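Adhesin (PDB 6VT2) probably mediates streptococcal adhesion to host surfaces by binding sialylated glycans through two tandem Siglec-like modules. Local coordinates at residues K355-A358 with A359-N363. Numbering follows the deposited sequence.
Sequences KVRA and ANTGN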
loop_
_atom_site.group_PDB
_atom_site.type_symbol
_atom_site.label_atom_id
_atom_site.label_comp_id
_atom_site.label_asym_id
_atom_site.label_seq_id
_atom_site.Cartn_x
_atom_site.Cartn_y
_atom_site.Cartn_z
ATOM N N LYS A 355 -2.219 2.492 55.420
ATOM C CA LYS A 355 -1.618 3.604 54.712
ATOM C C LYS A 355 -0.844 3.125 53.503
ATOM O O LYS A 355 -0.835 3.804 52.464
ATOM C CB LYS A 355 -0.696 4.373 55.620
ATOM C CG LYS A 355 -1.413 5.126 56.766
ATOM C CD LYS A 355 -0.454 5.912 57.623
ATOM C CE LYS A 355 -1.185 6.555 58.722
ATOM N NZ LYS A 355 -0.308 7.460 59.568
ATOM N N VAL A 356 -0.164 1.978 53.647
ATOM C CA VAL A 356 0.555 1.432 52.499
ATOM C C VAL A 356 -0.426 0.986 51.423
ATOM O O VAL A 356 -0.233 1.298 50.237
ATOM C CB VAL A 356 1.472 0.283 52.930
ATOM C CG1 VAL A 356 2.005 -0.405 51.726
ATOM C CG2 VAL A 356 2.571 0.750 53.791
ATOM N N ARG A 357 -1.538 0.393 51.841
ATOM C CA ARG A 357 -2.572 -0.035 50.910
ATOM C C ARG A 357 -3.100 1.156 50.138
ATOM O O ARG A 357 -3.143 1.149 48.887
ATOM C CB ARG A 357 -3.681 -0.728 51.699
ATOM C CG ARG A 357 -4.821 -1.320 50.820
ATOM C CD ARG A 357 -6.131 -1.376 51.596
ATOM N NE ARG A 357 -6.618 -0.035 51.919
ATOM C CZ ARG A 357 -7.084 0.857 51.039
ATOM N NH1 ARG A 357 -7.170 0.568 49.742
ATOM N NH2 ARG A 357 -7.461 2.059 51.463
ATOM N N ALA A 358 -3.506 2.183 50.880
ATOM C CA ALA A 358 -4.087 3.372 50.264
ATOM C C ALA A 358 -3.122 4.023 49.291
ATOM O O ALA A 358 -3.548 4.591 48.289
ATOM C CB ALA A 358 -4.501 4.388 51.328
ATOM N N ALA A 359 -1.827 4.002 49.595
ATOM C CA ALA A 359 -0.830 4.654 48.763
ATOM C C ALA A 359 -0.554 3.893 47.483
ATOM O O ALA A 359 0.156 4.415 46.601
ATOM C CB ALA A 359 0.476 4.818 49.534
ATOM N N ASN A 360 -1.054 2.681 47.389
ATOM C CA ASN A 360 -0.657 1.837 46.291
ATOM C C ASN A 360 -1.814 1.331 45.466
ATOM O O ASN A 360 -1.573 0.621 44.484
ATOM C CB ASN A 360 0.170 0.669 46.785
ATOM C CG ASN A 360 1.538 1.100 47.058
ATOM O OD1 ASN A 360 2.260 1.336 46.131
ATOM N ND2 ASN A 360 1.872 1.366 48.341
ATOM N N THR A 361 -3.052 1.669 45.801
ATOM C CA THR A 361 -4.142 1.333 44.894
ATOM C C THR A 361 -3.923 2.025 43.543
ATOM O O THR A 361 -3.504 3.184 43.465
ATOM C CB THR A 361 -5.482 1.708 45.512
ATOM O OG1 THR A 361 -5.460 3.063 45.953
ATOM C CG2 THR A 361 -5.769 0.826 46.732
ATOM N N GLY A 362 -4.111 1.269 42.451
ATOM C CA GLY A 362 -3.805 1.789 41.139
ATOM C C GLY A 362 -2.363 1.679 40.714
ATOM O O GLY A 362 -2.066 1.935 39.540
ATOM N N ASN A 363 -1.467 1.266 41.613
ATOM C CA ASN A 363 -0.061 1.089 41.314
ATOM C C ASN A 363 0.337 -0.375 41.361
ATOM O O ASN A 363 0.759 -0.925 40.362
ATOM C CB ASN A 363 0.754 1.895 42.321
ATOM C CG ASN A 363 2.220 1.689 42.169
ATOM O OD1 ASN A 363 2.737 1.625 41.058
ATOM N ND2 ASN A 363 2.914 1.525 43.289
HETATM O O HOH W 1 -3.021 5.289 45.684
#
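Asn-360 and Val-356 lie side by side and point the same way at the C-terminal end of helix 346-360, in the Atypical Rib domain. The Asn-360 amide turns back on the helix: ND2 donates to Val-356 O over 2.8 Å, with an N-H...O angle of 160°. That oxygen lies close to the amide plane, whereas the donor is tilted 28° from the carbonyl plane. Having CG anti to the carbonyl carbon and beside the backbone N (chi1 -78°) carries the amide to this side, where ND2 also packs 3.8 Å from Val-356 CG1. Val-356 O also takes a weak bond from Ala-359 N, so the side-chain N-H adds a second donor at this carbonyl. Both amide ends of the buried Asn-360 are engaged, for OD1 accepts from Asn-330 N and from Asn-363 ND2 (2.9 Å), tying the helix end to two loops. Tyr-370 of strand 369-372 touches Val-356, Arg-357 and Asn-360.

Arg-357 O accepts from Asn-360 N at 3.0 Å, an i to i+3 bond, with a weak second bond from Thr-361 N. On the exposed side, Arg-357, bent at chi3, salt-bridges Glu-354 through NH2, while its other terminal nitrogen, NH1, slants across the Thr-361 methyl, 3.3 Å from CG2.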